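Local coordinates for multi-copper Oxidase CueO (Ochrobactrum, PDB 6EVG), which probably oxidises phenolic and lignin-derived compounds with its copper centres, as laccase-like multicopper oxidases do, passing the electrons to dioxygen, at residues Leu39-Gly44 with Asn82-Gly87; Ala57-Ala62 with Leu144-Leu149. One frame throughout, in Å; residues are numbered along the deposited sequence.

Contact 1: Leu39-Gly44 with Asn82-Gly87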
loop_
_atom_site.group_PDB
_atom_site.type_symbol
_atom_site.label_atom_id
_atom_site.label_comp_id
_atom_site.label_asym_id
_atom_site.label_seq_id
_atom_site.Cartn_x
_atom_site.Cartn_y
_atom_site.Cartn_z
ATOM N N LEU A 39 -6.085 -2.905 -18.295
ATOM C CA LEU A 39 -5.537 -3.714 -17.188
ATOM C C LEU A 39 -6.231 -5.054 -17.178
ATOM O O LEU A 39 -7.404 -5.151 -16.882
ATOM C CB LEU A 39 -5.800 -3.011 -15.858
ATOM C CG LEU A 39 -5.227 -1.591 -15.741
ATOM C CD1 LEU A 39 -5.793 -0.908 -14.473
ATOM C CD2 LEU A 39 -3.695 -1.625 -15.676
ATOM N N LYS A 40 -5.517 -6.136 -17.466
ATOM C CA LYS A 40 -6.089 -7.464 -17.568
ATOM C C LYS A 40 -5.546 -8.317 -16.421
ATOM O O LYS A 40 -4.343 -8.607 -16.357
ATOM C CB LYS A 40 -5.782 -8.103 -18.915
ATOM C CG LYS A 40 -6.420 -9.514 -19.033
ATOM C CD LYS A 40 -6.091 -10.190 -20.335
ATOM C CE LYS A 40 -6.599 -11.633 -20.380
ATOM N NZ LYS A 40 -6.325 -12.143 -21.753
ATOM N N VAL A 41 -6.445 -8.737 -15.543
ATOM C CA VAL A 41 -6.087 -9.595 -14.399
ATOM C C VAL A 41 -6.063 -11.036 -14.899
ATOM O O VAL A 41 -7.013 -11.490 -15.573
ATOM C CB VAL A 41 -7.089 -9.394 -13.242
ATOM C CG1 VAL A 41 -6.653 -10.224 -12.070
ATOM C CG2 VAL A 41 -7.217 -7.902 -12.892
ATOM N N GLN A 42 -5.015 -11.785 -14.559
ATOM C CA GLN A 42 -4.804 -13.081 -15.133
ATOM C C GLN A 42 -3.947 -13.962 -14.243
ATOM O O GLN A 42 -3.098 -13.462 -13.519
ATOM C CB GLN A 42 -4.128 -12.950 -16.507
ATOM C CG GLN A 42 -2.784 -12.217 -16.419
ATOM C CD GLN A 42 -2.293 -11.739 -17.783
ATOM O OE1 GLN A 42 -1.445 -12.400 -18.385
ATOM N NE2 GLN A 42 -2.767 -10.594 -18.256
ATOM N N THR A 43 -4.166 -15.263 -14.324
ATOM C CA THR A 43 -3.274 -16.223 -13.672
ATOM C C THR A 43 -2.079 -16.529 -14.551
ATOM O O THR A 43 -2.095 -16.310 -15.767
ATOM C CB THR A 43 -3.990 -17.505 -13.239
ATOM O OG1 THR A 43 -4.460 -18.140 -14.417
ATOM C CG2 THR A 43 -5.116 -17.253 -12.248
ATOM N N GLY A 44 -1.047 -17.100 -13.933
ATOM C CA GLY A 44 0.108 -17.542 -14.710
ATOM C C GLY A 44 1.079 -18.276 -13.777
ATOM O O GLY A 44 0.670 -18.809 -12.748
ATOM N N ASN A 82 -11.292 -9.065 -16.382
ATOM C CA ASN A 82 -11.041 -10.223 -15.543
ATOM C C ASN A 82 -10.831 -11.432 -16.382
ATOM O O ASN A 82 -11.778 -12.031 -16.894
ATOM C CB ASN A 82 -12.182 -10.435 -14.558
ATOM C CG ASN A 82 -11.927 -11.593 -13.633
ATOM O OD1 ASN A 82 -10.832 -12.191 -13.671
ATOM N ND2 ASN A 82 -12.864 -11.922 -12.754
ATOM N N GLY A 83 -9.564 -11.802 -16.622
ATOM C CA GLY A 83 -9.229 -12.965 -17.351
ATOM C C GLY A 83 -9.118 -14.244 -16.546
ATOM O O GLY A 83 -8.616 -15.249 -17.041
ATOM N N MET A 84 -9.596 -14.231 -15.292
ATOM C CA MET A 84 -9.584 -15.408 -14.427
ATOM C C MET A 84 -10.937 -16.126 -14.417
ATOM O O MET A 84 -11.942 -15.605 -14.880
ATOM C CB MET A 84 -9.173 -15.020 -13.022
ATOM C CG MET A 84 -7.866 -14.269 -12.981
ATOM S SD MET A 84 -7.192 -14.024 -11.295
ATOM C CE MET A 84 -8.511 -13.107 -10.533
ATOM N N ASP A 85 -10.927 -17.315 -13.828
ATOM C CA ASP A 85 -12.128 -18.164 -13.656
ATOM C C ASP A 85 -12.894 -17.909 -12.360
ATOM O O ASP A 85 -13.798 -18.663 -12.026
ATOM C CB ASP A 85 -11.796 -19.620 -13.845
ATOM C CG ASP A 85 -10.878 -20.171 -12.795
ATOM O OD1 ASP A 85 -10.626 -19.505 -11.783
ATOM O OD2 ASP A 85 -10.352 -21.264 -13.039
ATOM N N GLU A 86 -12.559 -16.814 -11.673
ATOM C CA GLU A 86 -13.230 -16.418 -10.459
ATOM C C GLU A 86 -13.344 -14.881 -10.447
ATOM O O GLU A 86 -12.555 -14.211 -11.102
ATOM C CB GLU A 86 -12.528 -16.902 -9.186
ATOM C CG GLU A 86 -11.091 -16.385 -9.053
ATOM C CD GLU A 86 -10.434 -16.631 -7.721
ATOM O OE1 GLU A 86 -11.127 -16.642 -6.666
ATOM O OE2 GLU A 86 -9.179 -16.738 -7.686
ATOM N N GLY A 87 -14.286 -14.386 -9.647
ATOM C CA GLY A 87 -14.471 -12.946 -9.556
ATOM C C GLY A 87 -13.258 -12.226 -8.974
ATOM O O GLY A 87 -12.535 -12.784 -8.139
HETATM O O HOH W 1 -6.127 -16.210 -16.230
#
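Val41 and Met84 carry the apolar part of this contact, in which strand 36-46 meets the loop that follows strand 75-82. The methyl CE of Met84 lies 3.8 Å from Val41 CG1, and Met84 SD sits between Val41 CG1 and Thr43 CG2, 4.0 Å from the latter. The methionine chain is extended at chi2 but bends at chi3 (-60°), which turns CE onto the valine. Ile146 touches both Val41 and Met84.

Backbone pairing is parallel and short: Gly83 N gives its hydrogen to Val41 O at 2.8 Å, in a bond bent at the hydrogen. Beyond this bond a water continues the link, accepting from Thr43 N and donating to Gly83 O. Gly83 runs so close to the strand that a side chain there would collide with Val41 O and Lys40 CE.

Asn82 organises the loop from within. Asn82 OD1 accepts from Met84 N at 2.9 Å, with the donor above the carboxamide plane, while Asn82 ND2 binds Glu86 O at 2.8 Å in that plane and also reaches Ile109 O. On the strand, Gln42 NE2 folds back to Lys40 O at 3.2 Å.

The bond from Met84 N to Asn82 OD1 closes an Asx turn, by which the chain leaves the parallel pair of strands in the first cupredoxin-type domain.

Contact 2: Ala57-Ala62 with Leu144-Leu149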
loop_
_atom_site.group_PDB
_atom_site.type_symbol
_atom_site.label_atom_id
_atom_site.label_comp_id
_atom_site.label_asym_id
_atom_site.label_seq_id
_atom_site.Cartn_x
_atom_site.Cartn_y
_atom_site.Cartn_z
ATOM N N ALA A 57 -0.573 -14.839 -10.085
ATOM C CA ALA A 57 -1.518 -14.037 -10.851
ATOM C C ALA A 57 -1.017 -12.621 -10.850
ATOM O O ALA A 57 -0.341 -12.195 -9.917
ATOM C CB ALA A 57 -2.929 -14.125 -10.270
ATOM N N GLY A 58 -1.368 -11.868 -11.888
ATOM C CA GLY A 58 -0.933 -10.507 -12.024
ATOM C C GLY A 58 -1.809 -9.713 -12.930
ATOM O O GLY A 58 -2.899 -10.142 -13.311
ATOM N N ILE A 59 -1.316 -8.523 -13.288
ATOM C CA ILE A 59 -2.026 -7.578 -14.134
ATOM C C ILE A 59 -1.156 -7.336 -15.355
ATOM O O ILE A 59 0.014 -6.915 -15.237
ATOM C CB ILE A 59 -2.345 -6.258 -13.399
ATOM C CG1 ILE A 59 -3.087 -6.549 -12.084
ATOM C CG2 ILE A 59 -3.107 -5.332 -14.319
ATOM C CD1 ILE A 59 -3.412 -5.350 -11.260
ATOM N N ASN A 60 -1.694 -7.632 -16.549
ATOM C CA ASN A 60 -0.916 -7.520 -17.776
ATOM C C ASN A 60 0.352 -8.395 -17.723
ATOM O O ASN A 60 1.378 -8.078 -18.353
ATOM C CB ASN A 60 -0.579 -6.103 -18.150
ATOM C CG ASN A 60 -1.789 -5.248 -18.392
ATOM O OD1 ASN A 60 -2.925 -5.748 -18.524
ATOM N ND2 ASN A 60 -1.599 -3.945 -18.501
ATOM N N GLY A 61 0.266 -9.505 -17.049
ATOM C CA GLY A 61 1.343 -10.438 -16.844
ATOM C C GLY A 61 1.047 -11.294 -15.655
ATOM O O GLY A 61 -0.023 -11.215 -15.061
ATOM N N ALA A 62 2.011 -12.185 -15.319
ATOM C CA ALA A 62 1.762 -13.234 -14.353
ATOM C C ALA A 62 1.972 -12.869 -12.907
ATOM O O ALA A 62 1.628 -13.634 -12.004
ATOM C CB ALA A 62 2.638 -14.429 -14.683
ATOM N N LEU A 144 -1.131 -14.151 -4.496
ATOM C CA LEU A 144 -0.817 -14.686 -5.811
ATOM C C LEU A 144 -0.009 -13.725 -6.629
ATOM O O LEU A 144 0.795 -14.165 -7.461
ATOM C CB LEU A 144 -2.104 -15.104 -6.517
ATOM C CG LEU A 144 -2.712 -16.460 -6.086
ATOM C CD1 LEU A 144 -4.153 -16.566 -6.572
ATOM C CD2 LEU A 144 -1.884 -17.601 -6.599
ATOM N N GLY A 145 -0.308 -12.426 -6.470
ATOM C CA GLY A 145 0.520 -11.391 -7.073
ATOM C C GLY A 145 -0.230 -10.248 -7.724
ATOM O O GLY A 145 0.410 -9.399 -8.360
ATOM N N ILE A 146 -1.561 -10.143 -7.561
ATOM C CA ILE A 146 -2.292 -9.125 -8.294
ATOM C C ILE A 146 -2.156 -7.756 -7.642
ATOM O O ILE A 146 -2.684 -7.522 -6.542
ATOM C CB ILE A 146 -3.792 -9.543 -8.407
ATOM C CG1 ILE A 146 -3.945 -10.886 -9.106
ATOM C CG2 ILE A 146 -4.569 -8.453 -9.124
ATOM C CD1 ILE A 146 -5.332 -11.525 -8.842
ATOM N N ALA A 147 -1.449 -6.868 -8.320
ATOM C CA ALA A 147 -1.282 -5.483 -7.882
ATOM C C ALA A 147 -0.654 -4.706 -8.995
ATOM O O ALA A 147 0.041 -5.266 -9.835
ATOM C CB ALA A 147 -0.406 -5.355 -6.647
ATOM N N GLY A 148 -0.879 -3.387 -8.967
ATOM C CA GLY A 148 -0.129 -2.466 -9.835
ATOM C C GLY A 148 0.059 -1.142 -9.096
ATOM O O GLY A 148 -0.424 -0.975 -8.000
ATOM N N LEU A 149 0.787 -0.248 -9.752
ATOM C CA LEU A 149 1.161 1.038 -9.171
ATOM C C LEU A 149 0.496 2.159 -9.944
ATOM O O LEU A 149 0.217 2.016 -11.130
ATOM C CB LEU A 149 2.690 1.202 -9.164
ATOM C CG LEU A 149 3.445 0.096 -8.479
ATOM C CD1 LEU A 149 4.950 0.328 -8.585
ATOM C CD2 LEU A 149 3.033 -0.066 -7.015
#
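This is a buried, mostly apolar packing contact between the end of edge strand 54-59 and the chain that leads from helix 138-144 into strand 148-153, so it joins the two sheets of the first cupredoxin-like domain. The touching parts run in nearly the same direction, 11° apart.

Ile146 packs against both Ala57 and Ile59 and uses a different branch for each. With CG1 anti to the carbonyl carbon (chi1 -59°), that branch meets the alanine, Ile146 CG1 lying 3.6 Å from Ala57 CB. Ile146 CG2 serves the other neighbour, 3.8 Å from Ile59 CG1, where the two isoleucine side chains cross at about a right angle. Val41 and Met84 touch Ile146 as well. An alanine in its place lacks CG1, CG2 and CD1 and would probably leave a gap beside Ala57 CB and the end of Ile59.

Farther along, Ile59 CD1 rests against the peptide after Ala147, 3.6 Å from Ala147 C. Phe130 and Leu90 also touch Ile59.

At the helix end, Leu144 CB packs 4.0 Å from Ala57 CB. Here Ala57 N donates to Leu144 O at 3.0 Å, approaching from well above the carbonyl plane. Gly145 follows with positive phi (137°) in a Schellman motif; a side chain there would collide with Ala57 O and jam against Leu144 O, the latter alone calling for glycine.

Aliphatic contacts of Ala57, Ile59, Leu144 and Ile146 thus hold the segments, with a single backbone hydrogen bond across them, so the attraction is mainly nonpolar and nondirectional.

How the contacts relate
Both contacts belong to the same domain and have centres 9 Å apart, yet they differ in burial. Contact 1 is partly buried, with Lys40, Thr43 and Gly83 exposed; contact 2 has no exposed residue among those that touch. Strands 36-46 and 54-59 are neighbours in one sheet, and probable hydrogen bonds from Gly58 N to Gln42 O and from Lys40 N to Asn60 OD1 join the two sites directly. Contact 1 lies within that sheet, where strand 75-82 gives way to its loop, and combines one backbone bond, a water bridge and methionine packing, with an Asx turn shaping the loop. Contact 2 links it to the other sheet, chiefly through aliphatic packing.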